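Down syndrome cell adhesion molecule, isoform AK (Drosophila melanogaster, PDB 4WVR) is a cell-adhesion molecule of the immunoglobulin superfamily that probably mediates isoform-specific homophilic recognition between neuronal surfaces, represented here by its seventh immunoglobulin domain. Local coordinates at residues Val32-Asn46 with Asp77-Lys89. Numbering follows the deposited sequence.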
ATOM      1  N   VAL A  32       4.814  -4.182  -9.299  1.00 28.07           N
ATOM      2  CA  VAL A  32       5.680  -4.738 -10.326  1.00 31.34           C
ATOM      3  C   VAL A  32       6.561  -3.636 -10.905  1.00 30.06           C
ATOM      4  O   VAL A  32       6.089  -2.536 -11.193  1.00 27.76           O
ATOM      5  CB  VAL A  32       4.853  -5.408 -11.444  1.00 31.75           C
ATOM      6  CG1 VAL A  32       5.754  -5.894 -12.568  1.00 28.43           C
ATOM      7  CG2 VAL A  32       4.025  -6.552 -10.874  1.00 27.02           C
ATOM      8  N   GLN A  33       7.849  -3.924 -11.055  1.00 32.10           N
ATOM      9  CA  GLN A  33       8.777  -2.962 -11.634  1.00 29.43           C
ATOM     10  C   GLN A  33       8.986  -3.266 -13.116  1.00 42.08           C
ATOM     11  O   GLN A  33       8.305  -2.710 -13.978  1.00 39.32           O
ATOM     12  CB  GLN A  33      10.107  -2.983 -10.879  1.00 30.26           C
ATOM     13  CG  GLN A  33       9.950  -2.784  -9.381  1.00 35.12           C
ATOM     14  CD  GLN A  33       9.260  -1.476  -9.038  1.00 36.14           C
ATOM     15  OE1 GLN A  33       9.613  -0.420  -9.564  1.00 33.58           O
ATOM     16  NE2 GLN A  33       8.265  -1.543  -8.157  1.00 26.85           N
ATOM     17  N   LYS A  34       9.925  -4.157 -13.409  1.00 39.02           N
ATOM     18  CA  LYS A  34      10.141  -4.611 -14.776  1.00 41.48           C
ATOM     19  C   LYS A  34       9.044  -5.585 -15.179  1.00 39.24           C
ATOM     20  O   LYS A  34       8.486  -6.279 -14.328  1.00 39.37           O
ATOM     21  CB  LYS A  34      11.513  -5.274 -14.915  1.00 41.03           C
ATOM     22  CG  LYS A  34      12.673  -4.402 -14.475  1.00 48.36           C
ATOM     23  CD  LYS A  34      12.813  -3.185 -15.372  1.00 58.21           C
ATOM     24  CE  LYS A  34      14.022  -2.347 -14.982  1.00 50.26           C
ATOM     25  NZ  LYS A  34      14.229  -1.224 -15.941  1.00 57.70           N
ATOM     26  N   GLY A  35       8.736  -5.636 -16.472  1.00 40.61           N
ATOM     27  CA  GLY A  35       7.786  -6.604 -16.993  1.00 39.61           C
ATOM     28  C   GLY A  35       6.855  -6.033 -18.045  1.00 49.55           C
ATOM     29  O   GLY A  35       6.362  -4.915 -17.903  1.00 47.20           O
ATOM     30  N   ASP A  36       6.612  -6.800 -19.103  1.00 50.26           N
ATOM     31  CA  ASP A  36       5.697  -6.370 -20.158  1.00 50.50           C
ATOM     32  C   ASP A  36       4.245  -6.589 -19.760  1.00 47.24           C
ATOM     33  O   ASP A  36       3.897  -7.618 -19.184  1.00 40.96           O
ATOM     34  CB  ASP A  36       5.977  -7.108 -21.472  1.00 59.32           C
ATOM     35  CG  ASP A  36       7.282  -6.689 -22.115  1.00 61.96           C
ATOM     36  OD1 ASP A  36       7.357  -5.550 -22.624  1.00 64.97           O
ATOM     37  OD2 ASP A  36       8.221  -7.511 -22.144  1.00 67.17           O
ATOM     38  N   VAL A  37       3.403  -5.615 -20.083  1.00 47.95           N
ATOM     39  CA  VAL A  37       1.968  -5.725 -19.859  1.00 46.08           C
ATOM     40  C   VAL A  37       1.329  -6.488 -21.020  1.00 49.63           C
ATOM     41  O   VAL A  37       1.857  -6.469 -22.133  1.00 47.39           O
ATOM     42  CB  VAL A  37       1.319  -4.333 -19.705  1.00 53.21           C
ATOM     43  CG1 VAL A  37       1.721  -3.710 -18.376  1.00 52.89           C
ATOM     44  CG2 VAL A  37       1.708  -3.433 -20.868  1.00 46.59           C
ATOM     45  N   PRO A  38       0.196  -7.173 -20.773  1.00 48.39           N
ATOM     46  CA  PRO A  38      -0.549  -7.269 -19.510  1.00 48.31           C
ATOM     47  C   PRO A  38       0.082  -8.220 -18.497  1.00 49.64           C
ATOM     48  O   PRO A  38       0.744  -9.187 -18.871  1.00 45.16           O
ATOM     49  CB  PRO A  38      -1.914  -7.797 -19.957  1.00 48.35           C
ATOM     50  CG  PRO A  38      -1.597  -8.633 -21.144  1.00 45.22           C
ATOM     51  CD  PRO A  38      -0.473  -7.922 -21.853  1.00 43.33           C
ATOM     52  N   ILE A  39      -0.135  -7.934 -17.217  1.00 47.79           N
ATOM     53  CA  ILE A  39       0.401  -8.755 -16.140  1.00 37.03           C
ATOM     54  C   ILE A  39      -0.719  -9.175 -15.202  1.00 40.59           C
ATOM     55  O   ILE A  39      -1.503  -8.341 -14.749  1.00 32.23           O
ATOM     56  CB  ILE A  39       1.483  -8.002 -15.339  1.00 39.53           C
ATOM     57  CG1 ILE A  39       2.637  -7.590 -16.253  1.00 41.50           C
ATOM     58  CG2 ILE A  39       1.998  -8.859 -14.193  1.00 38.64           C
ATOM     59  CD1 ILE A  39       3.634  -6.662 -15.597  1.00 41.73           C
ATOM     60  N   THR A  40      -0.801 -10.472 -14.922  1.00 32.99           N
ATOM     61  CA  THR A  40      -1.770 -10.977 -13.962  1.00 33.58           C
ATOM     62  C   THR A  40      -1.153 -10.973 -12.570  1.00 38.58           C
ATOM     63  O   THR A  40      -0.047 -11.472 -12.373  1.00 40.22           O
ATOM     64  CB  THR A  40      -2.244 -12.400 -14.319  1.00 40.05           C
ATOM     65  OG1 THR A  40      -2.957 -12.368 -15.559  1.00 41.89           O
ATOM     66  CG2 THR A  40      -3.165 -12.945 -13.237  1.00 44.06           C
ATOM     67  N   ILE A  41      -1.862 -10.393 -11.609  1.00 35.39           N
ATOM     68  CA  ILE A  41      -1.349 -10.310 -10.248  1.00 34.52           C
ATOM     69  C   ILE A  41      -2.329 -10.937  -9.270  1.00 38.60           C
ATOM     70  O   ILE A  41      -3.461 -10.477  -9.128  1.00 36.60           O
ATOM     71  CB  ILE A  41      -1.069  -8.853  -9.835  1.00 35.36           C
ATOM     72  CG1 ILE A  41      -0.161  -8.173 -10.861  1.00 33.27           C
ATOM     73  CG2 ILE A  41      -0.432  -8.815  -8.466  1.00 29.16           C
ATOM     74  CD1 ILE A  41       0.120  -6.717 -10.563  1.00 37.44           C
ATOM     75  N   LYS A  42      -1.890 -11.995  -8.597  1.00 32.23           N
ATOM     76  CA  LYS A  42      -2.763 -12.720  -7.684  1.00 32.87           C
ATOM     77  C   LYS A  42      -2.081 -12.980  -6.350  1.00 29.53           C
ATOM     78  O   LYS A  42      -0.863 -12.855  -6.226  1.00 33.12           O
ATOM     79  CB  LYS A  42      -3.209 -14.038  -8.311  1.00 36.96           C
ATOM     80  CG  LYS A  42      -2.063 -14.914  -8.757  1.00 43.85           C
ATOM     81  CD  LYS A  42      -2.575 -16.145  -9.482  1.00 43.71           C
ATOM     82  CE  LYS A  42      -1.431 -17.043  -9.910  1.00 55.64           C
ATOM     83  NZ  LYS A  42      -1.935 -18.247 -10.623  1.00 63.43           N
ATOM     84  N   TRP A  43      -2.878 -13.349  -5.353  1.00 29.25           N
ATOM     85  CA  TRP A  43      -2.383 -13.503  -3.995  1.00 29.95           C
ATOM     86  C   TRP A  43      -2.673 -14.885  -3.421  1.00 35.87           C
ATOM     87  O   TRP A  43      -3.672 -15.520  -3.764  1.00 29.55           O
ATOM     88  CB  TRP A  43      -3.000 -12.440  -3.084  1.00 30.11           C
ATOM     89  CG  TRP A  43      -2.610 -11.029  -3.414  1.00 27.00           C
ATOM     90  CD1 TRP A  43      -3.171 -10.221  -4.362  1.00 30.53           C
ATOM     91  CD2 TRP A  43      -1.589 -10.252  -2.778  1.00 23.83           C
ATOM     92  NE1 TRP A  43      -2.557  -8.992  -4.360  1.00 27.14           N
ATOM     93  CE2 TRP A  43      -1.583  -8.985  -3.396  1.00 25.86           C
ATOM     94  CE3 TRP A  43      -0.673 -10.506  -1.751  1.00 28.04           C
ATOM     95  CZ2 TRP A  43      -0.698  -7.974  -3.019  1.00 21.61           C
ATOM     96  CZ3 TRP A  43       0.205  -9.498  -1.374  1.00 27.08           C
ATOM     97  CH2 TRP A  43       0.186  -8.250  -2.010  1.00 23.12           C
ATOM     98  N   THR A  44      -1.791 -15.347  -2.541  1.00 30.65           N
ATOM     99  CA  THR A  44      -2.065 -16.536  -1.744  1.00 29.99           C
ATOM    100  C   THR A  44      -1.769 -16.268  -0.271  1.00 30.11           C
ATOM    101  O   THR A  44      -0.922 -15.438   0.065  1.00 30.98           O
ATOM    102  CB  THR A  44      -1.242 -17.760  -2.216  1.00 33.76           C
ATOM    103  OG1 THR A  44       0.159 -17.474  -2.118  1.00 33.66           O
ATOM    104  CG2 THR A  44      -1.585 -18.118  -3.651  1.00 34.70           C
ATOM    105  N   LEU A  45      -2.500 -16.952   0.599  1.00 30.07           N
ATOM    106  CA  LEU A  45      -2.219 -16.942   2.028  1.00 28.13           C
ATOM    107  C   LEU A  45      -1.959 -18.371   2.472  1.00 40.56           C
ATOM    108  O   LEU A  45      -2.874 -19.193   2.475  1.00 35.18           O
ATOM    109  CB  LEU A  45      -3.380 -16.341   2.819  1.00 33.50           C
ATOM    110  CG  LEU A  45      -3.283 -16.465   4.341  1.00 35.86           C
ATOM    111  CD1 LEU A  45      -2.014 -15.796   4.855  1.00 37.55           C
ATOM    112  CD2 LEU A  45      -4.517 -15.880   5.017  1.00 34.03           C
ATOM    113  N   ASN A  46      -0.713 -18.661   2.838  1.00 39.36           N
ATOM    114  CA  ASN A  46      -0.292 -20.026   3.138  1.00 39.36           C
ATOM    115  C   ASN A  46      -0.636 -20.965   1.986  1.00 40.88           C
ATOM    116  O   ASN A  46      -1.277 -21.999   2.180  1.00 46.43           O
ATOM    117  CB  ASN A  46      -0.927 -20.514   4.441  1.00 36.92           C
ATOM    118  CG  ASN A  46      -0.572 -19.632   5.619  1.00 35.79           C
ATOM    119  OD1 ASN A  46       0.587 -19.275   5.814  1.00 38.20           O
ATOM    120  ND2 ASN A  46      -1.575 -19.264   6.403  1.00 41.84           N
ATOM    121  N   ASP A  77      -6.787 -15.389  12.518  1.00 33.02           N
ATOM    122  CA  ASP A  77      -6.990 -16.199  11.320  1.00 36.98           C
ATOM    123  C   ASP A  77      -6.155 -15.717  10.129  1.00 36.25           C
ATOM    124  O   ASP A  77      -5.949 -16.454   9.164  1.00 31.54           O
ATOM    125  CB  ASP A  77      -8.471 -16.201  10.934  1.00 45.33           C
ATOM    126  CG  ASP A  77      -9.260 -17.284  11.643  1.00 60.44           C
ATOM    127  OD1 ASP A  77      -8.721 -17.893  12.592  1.00 61.54           O
ATOM    128  OD2 ASP A  77     -10.421 -17.526  11.250  1.00 60.77           O
ATOM    129  N   HIS A  78      -5.682 -14.478  10.198  1.00 37.30           N
ATOM    130  CA  HIS A  78      -4.938 -13.879   9.090  1.00 37.76           C
ATOM    131  C   HIS A  78      -3.449 -14.190   9.176  1.00 39.13           C
ATOM    132  O   HIS A  78      -2.654 -13.735   8.349  1.00 35.42           O
ATOM    133  CB  HIS A  78      -5.174 -12.370   9.061  1.00 27.92           C
ATOM    134  CG  HIS A  78      -6.577 -11.994   8.703  1.00 27.77           C
ATOM    135  ND1 HIS A  78      -7.358 -11.184   9.499  1.00 30.00           N
ATOM    136  CD2 HIS A  78      -7.341 -12.322   7.635  1.00 31.81           C
ATOM    137  CE1 HIS A  78      -8.543 -11.030   8.936  1.00 28.81           C
ATOM    138  NE2 HIS A  78      -8.560 -11.711   7.804  1.00 30.36           N
ATOM    139  N   ARG A  79      -3.086 -14.976  10.183  1.00 35.68           N
ATOM    140  CA  ARG A  79      -1.714 -15.433  10.377  1.00 38.85           C
ATOM    141  C   ARG A  79      -1.158 -16.186   9.177  1.00 39.09           C
ATOM    142  O   ARG A  79      -1.835 -17.043   8.602  1.00 36.10           O
ATOM    143  CB  ARG A  79      -1.638 -16.343  11.598  1.00 44.86           C
ATOM    144  CG  ARG A  79      -1.101 -15.689  12.840  1.00 49.74           C
ATOM    145  CD  ARG A  79      -1.081 -16.700  13.962  1.00 50.87           C
ATOM    146  NE  ARG A  79      -1.316 -16.088  15.262  1.00 56.17           N
ATOM    147  CZ  ARG A  79      -2.075 -16.629  16.208  1.00 55.41           C
ATOM    148  NH1 ARG A  79      -2.680 -17.790  15.989  1.00 52.90           N
ATOM    149  NH2 ARG A  79      -2.231 -16.009  17.367  1.00 57.08           N
ATOM    150  N   GLY A  80       0.081 -15.881   8.807  1.00 35.38           N
ATOM    151  CA  GLY A  80       0.764 -16.677   7.810  1.00 32.12           C
ATOM    152  C   GLY A  80       1.471 -15.913   6.712  1.00 36.75           C
ATOM    153  O   GLY A  80       1.673 -14.699   6.793  1.00 32.18           O
ATOM    154  N   VAL A  81       1.843 -16.647   5.670  1.00 33.46           N
ATOM    155  CA  VAL A  81       2.639 -16.099   4.582  1.00 32.65           C
ATOM    156  C   VAL A  81       1.763 -15.563   3.456  1.00 29.43           C
ATOM    157  O   VAL A  81       1.024 -16.313   2.820  1.00 32.40           O
ATOM    158  CB  VAL A  81       3.598 -17.160   4.008  1.00 32.74           C
ATOM    159  CG1 VAL A  81       4.514 -16.540   2.960  1.00 30.22           C
ATOM    160  CG2 VAL A  81       4.410 -17.797   5.127  1.00 39.98           C
ATOM    161  N   PHE A  82       1.848 -14.259   3.216  1.00 28.59           N
ATOM    162  CA  PHE A  82       1.165 -13.653   2.083  1.00 26.82           C
ATOM    163  C   PHE A  82       2.105 -13.604   0.891  1.00 29.77           C
ATOM    164  O   PHE A  82       3.211 -13.077   0.981  1.00 26.63           O
ATOM    165  CB  PHE A  82       0.668 -12.247   2.426  1.00 24.15           C
ATOM    166  CG  PHE A  82      -0.497 -12.233   3.373  1.00 25.22           C
ATOM    167  CD1 PHE A  82      -0.298 -12.315   4.738  1.00 25.51           C
ATOM    168  CD2 PHE A  82      -1.792 -12.136   2.893  1.00 24.27           C
ATOM    169  CE1 PHE A  82      -1.370 -12.305   5.611  1.00 32.91           C
ATOM    170  CE2 PHE A  82      -2.867 -12.126   3.759  1.00 29.66           C
ATOM    171  CZ  PHE A  82      -2.655 -12.210   5.119  1.00 29.23           C
ATOM    172  N   LYS A  83       1.662 -14.161  -0.226  1.00 25.73           N
ATOM    173  CA  LYS A  83       2.477 -14.153  -1.425  1.00 27.43           C
ATOM    174  C   LYS A  83       1.775 -13.414  -2.547  1.00 27.17           C
ATOM    175  O   LYS A  83       0.596 -13.638  -2.807  1.00 29.18           O
ATOM    176  CB  LYS A  83       2.811 -15.581  -1.863  1.00 26.42           C
ATOM    177  CG  LYS A  83       3.686 -15.653  -3.106  1.00 35.21           C
ATOM    178  CD  LYS A  83       3.876 -17.092  -3.556  1.00 45.67           C
ATOM    179  CE  LYS A  83       4.477 -17.941  -2.444  1.00 41.38           C
ATOM    180  NZ  LYS A  83       4.613 -19.368  -2.853  1.00 50.39           N
ATOM    181  N   CYS A  84       2.504 -12.516  -3.195  1.00 28.50           N
ATOM    182  CA  CYS A  84       2.022 -11.884  -4.410  1.00 29.92           C
ATOM    183  C   CYS A  84       2.688 -12.536  -5.607  1.00 33.24           C
ATOM    184  O   CYS A  84       3.912 -12.638  -5.652  1.00 30.29           O
ATOM    185  CB  CYS A  84       2.312 -10.388  -4.410  1.00 29.40           C
ATOM    186  SG  CYS A  84       1.810  -9.596  -5.951  1.00 32.39           S
ATOM    187  N   ILE A  85       1.883 -12.977  -6.567  1.00 28.12           N
ATOM    188  CA  ILE A  85       2.405 -13.595  -7.779  1.00 34.12           C
ATOM    189  C   ILE A  85       2.082 -12.747  -9.004  1.00 32.49           C
ATOM    190  O   ILE A  85       0.921 -12.431  -9.261  1.00 33.28           O
ATOM    191  CB  ILE A  85       1.836 -15.012  -7.979  1.00 39.08           C
ATOM    192  CG1 ILE A  85       2.051 -15.854  -6.720  1.00 33.95           C
ATOM    193  CG2 ILE A  85       2.472 -15.672  -9.198  1.00 36.59           C
ATOM    194  CD1 ILE A  85       1.330 -17.178  -6.747  1.00 40.61           C
ATOM    195  N   ALA A  86       3.117 -12.384  -9.752  1.00 29.93           N
ATOM    196  CA  ALA A  86       2.957 -11.595 -10.969  1.00 32.48           C
ATOM    197  C   ALA A  86       3.360 -12.404 -12.197  1.00 42.70           C
ATOM    198  O   ALA A  86       4.488 -12.889 -12.285  1.00 38.86           O
ATOM    199  CB  ALA A  86       3.778 -10.325 -10.887  1.00 25.43           C
ATOM    200  N   GLU A  87       2.436 -12.539 -13.143  1.00 41.30           N
ATOM    201  CA  GLU A  87       2.674 -13.333 -14.344  1.00 41.23           C
ATOM    202  C   GLU A  87       2.338 -12.593 -15.629  1.00 44.80           C
ATOM    203  O   GLU A  87       1.333 -11.891 -15.715  1.00 34.68           O
ATOM    204  CB  GLU A  87       1.860 -14.626 -14.300  1.00 39.65           C
ATOM    205  CG  GLU A  87       2.199 -15.556 -13.160  1.00 56.90           C
ATOM    206  CD  GLU A  87       1.094 -16.563 -12.890  1.00 67.29           C
ATOM    207  OE1 GLU A  87      -0.011 -16.403 -13.446  1.00 65.80           O
ATOM    208  OE2 GLU A  87       1.340 -17.517 -12.127  1.00 74.58           O
ATOM    209  N   ASN A  88       3.196 -12.762 -16.629  1.00 39.92           N
ATOM    210  CA  ASN A  88       2.863 -12.387 -17.994  1.00 42.76           C
ATOM    211  C   ASN A  88       3.182 -13.547 -18.935  1.00 55.98           C
ATOM    212  O   ASN A  88       3.438 -14.666 -18.484  1.00 43.56           O
ATOM    213  CB  ASN A  88       3.604 -11.113 -18.415  1.00 42.73           C
ATOM    214  CG  ASN A  88       5.112 -11.230 -18.272  1.00 45.05           C
ATOM    215  OD1 ASN A  88       5.657 -12.320 -18.105  1.00 48.96           O
ATOM    216  ND2 ASN A  88       5.796 -10.094 -18.340  1.00 45.90           N
ATOM    217  N   LYS A  89       3.169 -13.284 -20.236  1.00 53.34           N
ATOM    218  CA  LYS A  89       3.441 -14.332 -21.210  1.00 59.53           C
ATOM    219  C   LYS A  89       4.895 -14.793 -21.134  1.00 61.55           C
ATOM    220  O   LYS A  89       5.198 -15.956 -21.404  1.00 61.59           O
ATOM    221  CB  LYS A  89       3.110 -13.851 -22.624  1.00 65.71           C
ATOM    222  CG  LYS A  89       2.013 -12.799 -22.688  1.00 67.99           C
ATOM    223  CD  LYS A  89       1.639 -12.487 -24.129  1.00 76.48           C
ATOM    224  CE  LYS A  89       2.251 -11.174 -24.590  1.00 79.50           C
ATOM    225  NZ  LYS A  89       1.817 -10.806 -25.966  1.00 81.17           N
TER
HETATM  226  O   HOH W   1       1.038 -17.966   0.620  1.00 31.19           O
HETATM  227  O   HOH W   2       1.396 -19.992  -2.886  1.00 43.24           O
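C84 lies over one six-membered-ring face of W43: its CB stands 3.8 Å from the ring centroid in a CH-pi contact. C84 SG, anti to its backbone N (chi1 177°), also stays over that face in a looser sulfur-aromatic contact, meets I41 CG2 at 3.5 Å and closes the disulfide to C30. W43 and C84 are a non-hydrogen-bonded pair of antiparallel strands 40-45 and 80-87. With the cystine and this tryptophan they are strands C and F of the immunoglobulin fold, the disulfide pinning their sheet to strand 26-31 of the other, while W43 NE1 bonds S67 OG. Two residues along, L45 and F82 lie side by side; L45 CD1 sits over the centre of the phenyl face, 3.6 Å from its centroid. On the opposite sheet face, extended K42 reaches obliquely across I85 to E87, K42 NZ lying 3.7 Å from E87 OE2 in a long salt bridge. T44 OG1, held between backbone N and carbonyl carbon (chi1 60°), rests against K83 CB and is hydrogen-bonded to two waters, one of which donates to V81 O. Just past the strand N46 uses both ends of its amide: ND2 donates in plane to a lone pair of R79 O at 3.1 Å, while OD1 takes V81 N from above its carbonyl plane at 2.9 Å. With an alanine here both bonds go, which is likely to leave V81 N and R79 O without these mates. At the far end, N88 ND2 bonds D36 O at 3.2 Å, on a lone pair, and also V6 O.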